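Local structure of lipid binding protein (Grifola frondosa, 5H0Q) at residues 50-55 with 60-65; 76-79 with 84-87; 80-85 with 166-171; 102-107 with 130-135; 172-177 with 183-188. The protein binds lipids and recognises membrane domains in which sphingomyelin and cholesterol occur together. All coordinates share one frame; numbering follows the deposited sequence.

Contact 1 (50-55 with 60-65); sequences ELKAEY and CVLVRV
The thiol of Cys60 leans against the ring of Tyr55, a sulfur-aromatic contact that joins the last turn of the helix to the first residue of the strand. SG lies 4.5 Å from the ring centroid but 42° off the ring normal, so the sulfur comes in obliquely at the CD2 and CE2 side, with SG 3.7 Å from Tyr55 CD2. Cys60 CB is the atom that stands over the face, 4.0 Å above the plane and offset toward the rim. A chi1 of 69° places SG between the backbone N and the carbonyl carbon, turning the polarisable sulfur toward the helix. The tyrosine hydroxyl is hydrogen-bonded to the backbone N of Val59, which holds the far end of the ring beside the strand.

One turn back along the helix the contact becomes purely apolar. Leu62 reaches toward the helix with both methyls: CD1 meets Leu51 CB at 3.8 Å, and CD2 meets Lys52 CB at the same distance. A branched leucine suits this place because its two methyls serve two consecutive helix residues. Lys52 crosses Leu62 at about a right angle and packs through CB, with CD a little farther off, while its extended chain carries NZ away.

Strand 99-105 adds Ile103 beside both Leu62 and Tyr55. Segments 50-55 and 60-65 run nearly antiparallel, with axes 9.0 Å apart, and only four residues link them: this is a helix-loop-strand unit in which helix 41-55 covers the outer side of the sheet formed by strands 60-68 and 99-105 in a beta sandwich.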
# COMPACT_ATOMS: atom_id res chain seq x y z
N GLU A 50 -10.42 -5.70 12.73
CA GLU A 50 -11.45 -6.68 12.38
C GLU A 50 -10.83 -7.89 11.70
O GLU A 50 -11.12 -9.04 12.06
CB GLU A 50 -12.49 -6.10 11.43
CG GLU A 50 -13.40 -5.00 11.92
CD GLU A 50 -14.21 -4.42 10.77
OE1 GLU A 50 -14.45 -3.19 10.76
OE2 GLU A 50 -14.59 -5.18 9.85
N LEU A 51 -10.06 -7.64 10.64
CA LEU A 51 -9.44 -8.71 9.87
C LEU A 51 -8.53 -9.57 10.74
O LEU A 51 -8.50 -10.79 10.61
CB LEU A 51 -8.66 -8.14 8.68
CG LEU A 51 -9.53 -7.52 7.59
CD1 LEU A 51 -8.65 -6.80 6.57
CD2 LEU A 51 -10.38 -8.58 6.92
N LYS A 52 -7.74 -8.93 11.62
CA LYS A 52 -6.86 -9.69 12.50
C LYS A 52 -7.66 -10.54 13.47
O LYS A 52 -7.33 -11.72 13.69
CB LYS A 52 -5.92 -8.74 13.25
CG LYS A 52 -5.09 -9.44 14.33
CD LYS A 52 -4.01 -8.53 14.89
CE LYS A 52 -3.17 -9.23 15.96
NZ LYS A 52 -1.98 -8.43 16.34
N ALA A 53 -8.71 -9.98 14.06
CA ALA A 53 -9.55 -10.76 14.95
C ALA A 53 -10.19 -11.93 14.22
O ALA A 53 -10.28 -13.03 14.76
CB ALA A 53 -10.62 -9.86 15.58
N GLU A 54 -10.63 -11.70 12.98
CA GLU A 54 -11.26 -12.77 12.21
C GLU A 54 -10.26 -13.84 11.81
O GLU A 54 -10.59 -15.04 11.80
CB GLU A 54 -11.93 -12.16 10.97
CG GLU A 54 -12.57 -13.16 10.02
CD GLU A 54 -13.05 -12.51 8.74
OE1 GLU A 54 -12.43 -11.52 8.30
OE2 GLU A 54 -14.06 -12.98 8.17
N TYR A 55 -9.02 -13.46 11.50
CA TYR A 55 -8.02 -14.44 11.11
C TYR A 55 -7.52 -15.23 12.32
O TYR A 55 -7.42 -16.45 12.27
CB TYR A 55 -6.85 -13.78 10.39
CG TYR A 55 -5.72 -14.75 10.11
CD1 TYR A 55 -5.86 -15.73 9.13
CD2 TYR A 55 -4.53 -14.70 10.82
CE1 TYR A 55 -4.85 -16.63 8.87
CE2 TYR A 55 -3.51 -15.61 10.56
CZ TYR A 55 -3.68 -16.56 9.58
OH TYR A 55 -2.69 -17.48 9.32
N CYS A 60 0.18 -13.50 9.02
CA CYS A 60 -0.52 -12.69 8.03
C CYS A 60 0.01 -11.27 8.07
O CYS A 60 0.80 -10.89 8.93
CB CYS A 60 -2.01 -12.67 8.29
SG CYS A 60 -2.48 -11.75 9.81
N VAL A 61 -0.48 -10.48 7.13
CA VAL A 61 -0.27 -9.04 7.15
C VAL A 61 -1.63 -8.39 7.01
O VAL A 61 -2.48 -8.85 6.23
CB VAL A 61 0.69 -8.54 6.04
CG1 VAL A 61 2.10 -9.02 6.33
CG2 VAL A 61 0.23 -9.00 4.63
N LEU A 62 -1.84 -7.33 7.75
CA LEU A 62 -3.07 -6.55 7.74
C LEU A 62 -2.66 -5.21 7.11
O LEU A 62 -2.06 -4.37 7.78
CB LEU A 62 -3.65 -6.34 9.13
CG LEU A 62 -4.19 -7.48 9.99
CD1 LEU A 62 -4.88 -8.55 9.17
CD2 LEU A 62 -3.08 -8.08 10.82
N VAL A 63 -2.95 -5.04 5.83
CA VAL A 63 -2.35 -3.97 5.03
C VAL A 63 -3.32 -2.82 4.90
O VAL A 63 -4.46 -3.02 4.47
CB VAL A 63 -1.95 -4.45 3.63
CG1 VAL A 63 -1.34 -3.29 2.85
CG2 VAL A 63 -0.98 -5.60 3.72
N ARG A 64 -2.87 -1.61 5.26
CA ARG A 64 -3.61 -0.40 4.93
C ARG A 64 -2.77 0.41 3.94
O ARG A 64 -1.56 0.53 4.10
CB ARG A 64 -3.96 0.42 6.16
CG ARG A 64 -2.82 1.01 6.97
CD ARG A 64 -3.39 1.87 8.12
NE ARG A 64 -2.34 2.59 8.84
CZ ARG A 64 -1.76 2.21 9.97
NH1 ARG A 64 -2.14 1.10 10.59
NH2 ARG A 64 -0.80 2.96 10.47
N VAL A 65 -3.44 1.02 2.96
CA VAL A 65 -2.79 1.76 1.87
C VAL A 65 -3.44 3.13 1.80
O VAL A 65 -4.66 3.21 1.67
CB VAL A 65 -2.98 1.03 0.53
CG1 VAL A 65 -2.33 1.84 -0.59
CG2 VAL A 65 -2.47 -0.38 0.61

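Contact 2 (76-79 with 84-87); sequences KIEE and HFGA
The Phe85 ring has the carboxylate atom Glu78 OE1 over one face, while the backbone carbon Glu79 C sits at its edge, near the ring plane. The edge approach is made by CE2, 4.1 Å from Glu79 C. CE2 and CZ together also meet the aliphatic start of the glutamate, each 4.0 Å from Glu78 CB. Phenylalanine suits the position because a flat apolar ring can lie against methylene and backbone carbon without needing a polar partner of its own.

Glu78 has a double role. Its CB packs on the same side of the ring as OE1, at the CE2-CZ rim, whereas the chain, extended beyond CG, takes the carboxylate on to a salt bridge between OE1 and Arg90 NH1. Arg90 also touches Phe85, so this charge pair and the ring gather at one place. Glu79, the next residue along the strand, turns its CB away from segment 84-87 and contributes mainly backbone.

No hydrogen bond joins the two segments, and the contact lies at the surface. Strand 73-80 pairs instead with strand 114-121, where Lys76 and Ile77 both face Val119 in a classic beta bulge. Strand 84-85 pairs with strand 99-105, and Phe85 reaches from it to Ile118 of strand 114-121 and meets His104 edge-to-face.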
# COMPACT_ATOMS: atom_id res chain seq x y z
N LYS A 76 -2.84 -2.82 -10.61
CA LYS A 76 -2.46 -3.43 -11.88
C LYS A 76 -2.04 -4.88 -11.76
O LYS A 76 -2.26 -5.66 -12.71
CB LYS A 76 -1.30 -2.66 -12.52
CG LYS A 76 -1.64 -1.22 -12.84
CD LYS A 76 -0.51 -0.56 -13.58
CE LYS A 76 -0.40 -1.04 -15.03
NZ LYS A 76 1.01 -1.33 -15.42
N ILE A 77 -1.37 -5.23 -10.67
CA ILE A 77 -0.89 -6.58 -10.41
C ILE A 77 -1.15 -6.87 -8.95
O ILE A 77 -0.94 -6.01 -8.09
CB ILE A 77 0.61 -6.72 -10.70
CG1 ILE A 77 0.91 -6.41 -12.16
CG2 ILE A 77 1.08 -8.11 -10.36
CD1 ILE A 77 2.40 -6.26 -12.47
N GLU A 78 -1.60 -8.10 -8.68
CA GLU A 78 -1.59 -8.70 -7.35
C GLU A 78 -0.89 -10.04 -7.47
O GLU A 78 -1.22 -10.82 -8.37
CB GLU A 78 -2.99 -8.93 -6.81
CG GLU A 78 -3.84 -7.72 -6.64
CD GLU A 78 -5.26 -8.11 -6.28
OE1 GLU A 78 -5.52 -9.33 -6.10
OE2 GLU A 78 -6.11 -7.21 -6.17
N GLU A 79 0.07 -10.32 -6.60
CA GLU A 79 0.78 -11.58 -6.69
C GLU A 79 1.04 -12.14 -5.30
O GLU A 79 1.52 -11.42 -4.42
CB GLU A 79 2.10 -11.38 -7.45
CG GLU A 79 2.90 -12.63 -7.70
CD GLU A 79 2.26 -13.59 -8.71
OE1 GLU A 79 1.34 -13.18 -9.45
OE2 GLU A 79 2.71 -14.76 -8.77
N HIS A 84 -1.91 -16.43 0.46
CA HIS A 84 -3.01 -16.04 -0.39
C HIS A 84 -3.69 -14.82 0.20
O HIS A 84 -3.57 -14.53 1.40
CB HIS A 84 -4.01 -17.20 -0.60
CG HIS A 84 -4.74 -17.62 0.64
ND1 HIS A 84 -4.16 -18.40 1.62
CD2 HIS A 84 -6.01 -17.39 1.04
CE1 HIS A 84 -5.04 -18.62 2.57
NE2 HIS A 84 -6.17 -18.02 2.25
N PHE A 85 -4.40 -14.11 -0.66
CA PHE A 85 -5.21 -12.98 -0.25
C PHE A 85 -6.47 -13.45 0.46
O PHE A 85 -6.92 -14.58 0.31
CB PHE A 85 -5.58 -12.12 -1.47
CG PHE A 85 -4.42 -11.34 -2.02
CD1 PHE A 85 -4.14 -10.08 -1.52
CD2 PHE A 85 -3.58 -11.87 -2.99
CE1 PHE A 85 -3.07 -9.35 -2.00
CE2 PHE A 85 -2.49 -11.14 -3.48
CZ PHE A 85 -2.25 -9.88 -2.99
N GLY A 86 -7.04 -12.55 1.25
CA GLY A 86 -8.33 -12.79 1.85
C GLY A 86 -9.41 -12.95 0.81
O GLY A 86 -9.24 -12.67 -0.38
N ALA A 87 -10.58 -13.39 1.28
CA ALA A 87 -11.69 -13.69 0.39
C ALA A 87 -12.23 -12.43 -0.28
O ALA A 87 -12.61 -12.46 -1.46
CB ALA A 87 -12.80 -14.40 1.16

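Contact 3 (80-85 with 166-171); sequences SFRGHF and LLDTHN
Phe81 and Leu167 form the close apolar part of this contact, while Arg82 and Asp168 make a charged clasp on its more open side. Leu167, buried on helix 160-169, brings CD1 to 3.8 Å from Phe81 CE2, the leucine crossing the aromatic side chain at about a right angle. Leu164 of the same helix touches Phe81, and the ring, itself only partly buried, rests on Ala115 and Cys117.

In contrast to buried Leu167, the charged pair lies partly exposed. Arg82 runs extended from CG to NE and meets the aspartate end-on: NH1 donates to Asp168 OD2 at 2.9 Å and NH2 donates to Asp168 OD1 at 2.8 Å. Both bonds are nearly straight, at 173° and 174°. The oxygens are approached on their syn sides, and the guanidinium and carboxylate planes lie 18° apart, nearly coplanar. Phe81 and Arg82 both face Ala115 in a classic beta bulge, consistent with two successive side chains reaching the same helix.

Arginine suits this role because two parallel N-H groups match the two carboxylate oxygens. Such pairing fixes the rotation of both groups, and would be expected to favour a charged aspartate even where water has some access.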
# COMPACT_ATOMS: atom_id res chain seq x y z
N SER A 80 0.70 -13.42 -5.10
CA SER A 80 1.06 -14.17 -3.90
C SER A 80 2.31 -14.98 -4.18
O SER A 80 2.30 -15.87 -5.03
CB SER A 80 -0.05 -15.13 -3.47
OG SER A 80 -1.22 -14.44 -3.12
N PHE A 81 3.37 -14.72 -3.42
CA PHE A 81 4.54 -15.57 -3.48
C PHE A 81 4.45 -16.72 -2.49
O PHE A 81 4.84 -17.85 -2.82
CB PHE A 81 5.81 -14.75 -3.20
CG PHE A 81 5.98 -13.57 -4.12
CD1 PHE A 81 6.12 -13.75 -5.47
CD2 PHE A 81 6.03 -12.28 -3.61
CE1 PHE A 81 6.29 -12.67 -6.31
CE2 PHE A 81 6.20 -11.19 -4.45
CZ PHE A 81 6.34 -11.39 -5.80
N ARG A 82 3.95 -16.46 -1.29
CA ARG A 82 3.63 -17.49 -0.31
C ARG A 82 2.33 -17.06 0.34
O ARG A 82 2.19 -15.91 0.73
CB ARG A 82 4.72 -17.60 0.76
CG ARG A 82 6.08 -17.87 0.22
CD ARG A 82 7.13 -17.93 1.31
NE ARG A 82 8.44 -18.09 0.71
CZ ARG A 82 9.39 -17.16 0.67
NH1 ARG A 82 9.22 -15.98 1.23
NH2 ARG A 82 10.54 -17.42 0.07
N GLY A 83 1.37 -17.98 0.42
CA GLY A 83 0.09 -17.66 1.02
C GLY A 83 -0.92 -17.20 -0.01
O GLY A 83 -0.83 -17.51 -1.20
N HIS A 84 -1.91 -16.43 0.46
CA HIS A 84 -3.01 -16.04 -0.39
C HIS A 84 -3.69 -14.82 0.20
O HIS A 84 -3.57 -14.53 1.40
CB HIS A 84 -4.01 -17.20 -0.60
CG HIS A 84 -4.74 -17.62 0.64
ND1 HIS A 84 -4.16 -18.40 1.62
CD2 HIS A 84 -6.01 -17.39 1.04
CE1 HIS A 84 -5.04 -18.62 2.57
NE2 HIS A 84 -6.17 -18.02 2.25
N PHE A 85 -4.40 -14.11 -0.66
CA PHE A 85 -5.21 -12.98 -0.25
C PHE A 85 -6.47 -13.45 0.46
O PHE A 85 -6.92 -14.58 0.31
CB PHE A 85 -5.58 -12.12 -1.47
CG PHE A 85 -4.42 -11.34 -2.02
CD1 PHE A 85 -4.14 -10.08 -1.52
CD2 PHE A 85 -3.58 -11.87 -2.99
CE1 PHE A 85 -3.07 -9.35 -2.00
CE2 PHE A 85 -2.49 -11.14 -3.48
CZ PHE A 85 -2.25 -9.88 -2.99
N LEU A 166 14.43 -10.05 -3.23
CA LEU A 166 14.58 -8.79 -2.51
C LEU A 166 13.78 -8.82 -1.21
O LEU A 166 14.24 -8.32 -0.18
CB LEU A 166 14.13 -7.62 -3.39
CG LEU A 166 15.02 -7.30 -4.60
CD1 LEU A 166 14.40 -6.12 -5.37
CD2 LEU A 166 16.44 -7.00 -4.15
N LEU A 167 12.59 -9.42 -1.24
CA LEU A 167 11.77 -9.49 -0.03
C LEU A 167 12.39 -10.39 1.02
O LEU A 167 12.33 -10.07 2.22
CB LEU A 167 10.36 -9.96 -0.39
CG LEU A 167 9.47 -8.88 -1.02
CD1 LEU A 167 8.20 -9.47 -1.65
CD2 LEU A 167 9.10 -7.79 -0.00
N ASP A 168 13.00 -11.50 0.60
CA ASP A 168 13.56 -12.45 1.56
C ASP A 168 14.85 -11.93 2.18
O ASP A 168 15.15 -12.26 3.33
CB ASP A 168 13.84 -13.80 0.89
CG ASP A 168 12.58 -14.57 0.59
OD1 ASP A 168 12.66 -15.61 -0.10
OD2 ASP A 168 11.50 -14.13 1.04
N THR A 169 15.61 -11.13 1.44
CA THR A 169 16.89 -10.64 1.92
C THR A 169 16.81 -9.22 2.45
O THR A 169 17.83 -8.67 2.87
CB THR A 169 17.95 -10.74 0.81
OG1 THR A 169 17.61 -9.88 -0.29
CG2 THR A 169 18.07 -12.18 0.33
N HIS A 170 15.63 -8.62 2.45
CA HIS A 170 15.45 -7.30 3.02
C HIS A 170 15.84 -7.33 4.50
O HIS A 170 15.77 -8.37 5.17
CB HIS A 170 13.99 -6.84 2.84
CG HIS A 170 13.79 -5.37 2.91
ND1 HIS A 170 13.29 -4.73 4.02
CD2 HIS A 170 14.00 -4.40 1.99
CE1 HIS A 170 13.21 -3.43 3.79
NE2 HIS A 170 13.62 -3.20 2.56
N ASN A 171 16.26 -6.17 5.02
CA ASN A 171 16.67 -6.06 6.41
C ASN A 171 16.14 -4.74 6.98
O ASN A 171 16.89 -3.85 7.36
CB ASN A 171 18.18 -6.16 6.57
CG ASN A 171 18.62 -6.09 8.03
OD1 ASN A 171 17.87 -6.46 8.94
ND2 ASN A 171 19.84 -5.60 8.26

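Contact 4 (102-107 with 130-135); sequences FIHTKS and SGWQNP
A chi1 of 57° sets Trp132 CG between the backbone N and the carbonyl carbon and sends the indole toward segment 102-107; Phe102, with chi1 63°, is turned in the same sense and meets it from the opposite direction. The phenyl ring touches the far rim of the indole, Phe102 CE1 standing 3.7 Å from Trp132 CH2, with the two rings set obliquely. The side chains of His104 and Trp132 cross at about a right angle, while their ring planes stand 62° apart, offset edge-to-face. Here the indole supplies the edge and the imidazole the face: Trp132 CZ2 lies 3.5 Å above the His104 plane, toward the rim of the ring.

This three-ring cluster lies in the interior between the two sheets of a beta sandwich, bridging strand 99-105 of one and strand 126-134 of the other, with Val61 packed beside both His104 and Trp132. A broad indole suits the place because it spans the gap between sheets and still has rim atoms for two partners. The imidazole is less obvious in a buried site, but its nitrogens are provided for: NE2 is hydrogen-bonded to Ser80 OG and ND1 to Ser114 OG. These two serines fix the rotation that presents its face to Trp132.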
# COMPACT_ATOMS: atom_id res chain seq x y z
N PHE A 102 -6.66 -4.61 3.29
CA PHE A 102 -6.87 -6.01 2.97
C PHE A 102 -5.96 -6.86 3.83
O PHE A 102 -5.01 -6.36 4.45
CB PHE A 102 -6.61 -6.27 1.47
CG PHE A 102 -5.19 -6.00 1.02
CD1 PHE A 102 -4.22 -6.99 1.10
CD2 PHE A 102 -4.83 -4.78 0.50
CE1 PHE A 102 -2.91 -6.75 0.70
CE2 PHE A 102 -3.53 -4.54 0.07
CZ PHE A 102 -2.58 -5.53 0.18
N ILE A 103 -6.26 -8.15 3.86
CA ILE A 103 -5.42 -9.12 4.55
C ILE A 103 -4.76 -10.02 3.52
O ILE A 103 -5.32 -10.33 2.47
CB ILE A 103 -6.25 -9.93 5.58
CG1 ILE A 103 -5.34 -10.85 6.40
CG2 ILE A 103 -7.33 -10.75 4.92
CD1 ILE A 103 -6.03 -11.54 7.56
N HIS A 104 -3.56 -10.45 3.85
CA HIS A 104 -2.89 -11.53 3.13
C HIS A 104 -2.36 -12.48 4.18
O HIS A 104 -1.76 -12.04 5.16
CB HIS A 104 -1.75 -10.98 2.26
CG HIS A 104 -1.26 -11.97 1.25
ND1 HIS A 104 -0.25 -12.86 1.52
CD2 HIS A 104 -1.63 -12.19 -0.03
CE1 HIS A 104 -0.00 -13.59 0.44
NE2 HIS A 104 -0.84 -13.21 -0.51
N THR A 105 -2.60 -13.77 4.01
CA THR A 105 -2.26 -14.75 5.03
C THR A 105 -1.43 -15.87 4.45
O THR A 105 -1.41 -16.09 3.24
CB THR A 105 -3.51 -15.39 5.68
OG1 THR A 105 -4.09 -16.35 4.79
CG2 THR A 105 -4.53 -14.35 6.01
N LYS A 106 -0.78 -16.61 5.34
CA LYS A 106 -0.11 -17.83 4.93
C LYS A 106 -1.15 -18.82 4.44
O LYS A 106 -2.36 -18.66 4.64
CB LYS A 106 0.69 -18.42 6.09
CG LYS A 106 -0.21 -19.01 7.19
CD LYS A 106 0.64 -19.62 8.31
CE LYS A 106 -0.20 -20.46 9.26
NZ LYS A 106 -0.72 -21.65 8.58
N SER A 107 -0.66 -19.89 3.82
CA SER A 107 -1.55 -20.94 3.37
C SER A 107 -2.09 -21.69 4.58
O SER A 107 -1.38 -21.92 5.56
CB SER A 107 -0.82 -21.90 2.45
OG SER A 107 -0.35 -21.22 1.29
N SER A 130 4.38 -2.63 -4.02
CA SER A 130 4.26 -2.65 -2.57
C SER A 130 4.23 -4.11 -2.14
O SER A 130 3.26 -4.82 -2.39
CB SER A 130 3.01 -1.92 -2.13
OG SER A 130 3.04 -0.59 -2.62
N GLY A 131 5.30 -4.54 -1.49
CA GLY A 131 5.46 -5.94 -1.15
C GLY A 131 5.71 -6.16 0.33
O GLY A 131 6.22 -5.30 1.04
N TRP A 132 5.37 -7.36 0.76
CA TRP A 132 5.58 -7.76 2.14
C TRP A 132 6.13 -9.17 2.14
O TRP A 132 5.94 -9.95 1.21
CB TRP A 132 4.26 -7.67 2.94
CG TRP A 132 3.18 -8.53 2.32
CD1 TRP A 132 2.92 -9.85 2.57
CD2 TRP A 132 2.29 -8.13 1.28
NE1 TRP A 132 1.88 -10.28 1.77
CE2 TRP A 132 1.50 -9.25 0.95
CE3 TRP A 132 2.08 -6.93 0.59
CZ2 TRP A 132 0.52 -9.20 -0.03
CZ3 TRP A 132 1.10 -6.87 -0.34
CH2 TRP A 132 0.34 -8.01 -0.67
N GLN A 133 6.80 -9.51 3.23
CA GLN A 133 7.35 -10.85 3.42
C GLN A 133 7.41 -11.05 4.92
O GLN A 133 8.22 -10.41 5.60
CB GLN A 133 8.71 -10.99 2.75
CG GLN A 133 9.28 -12.41 2.76
CD GLN A 133 10.00 -12.76 4.06
OE1 GLN A 133 9.55 -13.63 4.82
NE2 GLN A 133 11.11 -12.09 4.32
N ASN A 134 6.50 -11.87 5.44
CA ASN A 134 6.36 -12.09 6.87
C ASN A 134 6.62 -13.57 7.13
O ASN A 134 5.76 -14.41 6.80
CB ASN A 134 4.97 -11.68 7.36
CG ASN A 134 4.95 -11.43 8.85
OD1 ASN A 134 6.01 -11.35 9.47
ND2 ASN A 134 3.75 -11.27 9.42
N PRO A 135 7.77 -13.94 7.68
CA PRO A 135 8.18 -15.35 7.67
C PRO A 135 7.58 -16.17 8.80
O PRO A 135 7.29 -15.67 9.89
CB PRO A 135 9.70 -15.25 7.85
CG PRO A 135 9.88 -14.05 8.67
CD PRO A 135 8.82 -13.07 8.22

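Contact 5 (172-177 with 183-188); sequences GQNSDS and KAHGST
Strands 174-177 and 183-188 run antiparallel, their N-to-C directions 173° apart, with Ser175-Gly186 and Ser177-Ala184 as hydrogen-bonded pairs and Asn174-Ser187 and Asp176-His185 as non-hydrogen-bonded pairs. They are the two arms of a beta hairpin. Ser175 N donates to Gly186 O at 2.9 Å and Gly186 N returns a bond to Ser175 O at 2.8 Å; Ser177 and Ala184 repeat the exchange, and Thr188 N reaches Gln173 O beyond the regular ladder.

Ser175, Ser177 and Ala184 look toward strand 143-150. Small residues suit this inward side, where Ser175 and Ala184 are buried: the serine hydroxyls bond to the backbone nitrogens of Val146 and Val148 and Ala184 packs on the same two valines, tying the hairpin to the other sheet.

Asn174, Asp176, His185 and Ser187 occupy the opposite face. His185 CG is anti to the backbone N (chi1 178°), laying the ring alongside Asp176, and His185 ND1 donates to Asp176 OD1 at 2.7 Å. Imidazole N-H and carboxylate suit each other as donor and acceptor, though the donor stands 40° out of the carboxylate plane. Farther along the ring edge, Asn174 OD1 is 3.6 Å from His185 NE2. Asp176 OD1 also accepts a bond from a water at 2.8 Å, and that water gives its second hydrogen to Ala184 O at 3.0 Å.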
# COMPACT_ATOMS: atom_id res chain seq x y z
N GLY A 172 14.82 -4.62 7.04
CA GLY A 172 14.21 -3.43 7.61
C GLY A 172 12.70 -3.50 7.64
O GLY A 172 12.08 -4.06 6.74
N GLN A 173 12.10 -2.91 8.67
CA GLN A 173 10.65 -2.84 8.79
C GLN A 173 10.11 -1.52 8.26
O GLN A 173 8.93 -1.22 8.47
CB GLN A 173 10.25 -3.06 10.25
CG GLN A 173 10.54 -4.48 10.77
CD GLN A 173 12.01 -4.84 10.76
OE1 GLN A 173 12.81 -4.20 11.43
NE2 GLN A 173 12.37 -5.88 10.02
N ASN A 174 10.94 -0.74 7.56
CA ASN A 174 10.53 0.43 6.82
C ASN A 174 11.17 0.33 5.44
O ASN A 174 12.20 -0.32 5.26
CB ASN A 174 10.96 1.75 7.50
CG ASN A 174 10.22 2.02 8.80
OD1 ASN A 174 9.06 2.43 8.79
ND2 ASN A 174 10.89 1.82 9.93
N SER A 175 10.55 0.99 4.47
CA SER A 175 11.09 1.03 3.11
C SER A 175 10.65 2.33 2.48
O SER A 175 9.53 2.78 2.71
CB SER A 175 10.60 -0.17 2.28
OG SER A 175 11.08 -0.09 0.94
N ASP A 176 11.55 2.94 1.69
CA ASP A 176 11.26 4.21 1.04
C ASP A 176 11.79 4.18 -0.39
O ASP A 176 12.84 3.61 -0.66
CB ASP A 176 11.88 5.40 1.80
CG ASP A 176 11.22 5.65 3.13
OD1 ASP A 176 10.16 6.30 3.16
OD2 ASP A 176 11.76 5.19 4.16
N SER A 177 11.04 4.78 -1.30
CA SER A 177 11.42 4.82 -2.71
C SER A 177 10.89 6.10 -3.33
O SER A 177 9.84 6.61 -2.94
CB SER A 177 10.85 3.59 -3.45
OG SER A 177 11.23 3.56 -4.82
N LYS A 183 6.62 9.54 -4.35
CA LYS A 183 7.30 8.87 -3.27
C LYS A 183 6.42 7.76 -2.71
O LYS A 183 5.18 7.86 -2.72
CB LYS A 183 7.64 9.85 -2.15
CG LYS A 183 8.55 10.98 -2.56
CD LYS A 183 8.76 11.97 -1.42
CE LYS A 183 7.60 12.95 -1.30
NZ LYS A 183 7.55 13.89 -2.45
N ALA A 184 7.07 6.72 -2.24
CA ALA A 184 6.38 5.63 -1.58
C ALA A 184 7.11 5.31 -0.29
O ALA A 184 8.34 5.39 -0.21
CB ALA A 184 6.31 4.38 -2.44
N HIS A 185 6.31 4.89 0.70
CA HIS A 185 6.80 4.50 2.01
C HIS A 185 6.02 3.27 2.46
O HIS A 185 4.80 3.23 2.32
CB HIS A 185 6.63 5.61 3.06
CG HIS A 185 7.07 5.20 4.43
ND1 HIS A 185 8.39 5.19 4.80
CD2 HIS A 185 6.38 4.73 5.50
CE1 HIS A 185 8.50 4.77 6.05
NE2 HIS A 185 7.29 4.48 6.49
N GLY A 186 6.74 2.29 3.00
CA GLY A 186 6.12 1.14 3.63
C GLY A 186 6.65 0.95 5.03
O GLY A 186 7.80 1.25 5.33
N SER A 187 5.77 0.46 5.91
CA SER A 187 6.19 0.06 7.25
C SER A 187 5.44 -1.20 7.66
O SER A 187 4.31 -1.44 7.24
CB SER A 187 5.94 1.18 8.26
OG SER A 187 4.55 1.41 8.38
N THR A 188 6.08 -2.00 8.51
CA THR A 188 5.48 -3.22 9.03
C THR A 188 5.85 -3.36 10.49
O THR A 188 6.94 -2.98 10.91
CB THR A 188 5.94 -4.47 8.25
OG1 THR A 188 5.21 -5.62 8.69
CG2 THR A 188 7.39 -4.71 8.43
O HOH W 1 9.24 7.92 1.09

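How the contacts relate
Contacts 1 to 3 open in that order along the chain; contact 4 is nested inside the long loop closed by contact 3, and contact 5 follows. Contacts 3 and 4 are nearest, with centres 7 Å apart, while contacts 2 and 3 overlap at His84 and Phe85 on strand 84-85. Strand 99-105 links contacts 1 to 4: it carries part of contact 4 and pairs with strand 60-68 of contact 1 and strand 84-85 of contacts 2 and 3. Contacts 2 and 5 lie on opposite sides of the chain's centre, about 20 Å apart between centres. Together the contacts fasten two helices to the sheets, bridge the sheets and build a hairpin, making one compact sandwich, probably the scaffold for lipid recognition.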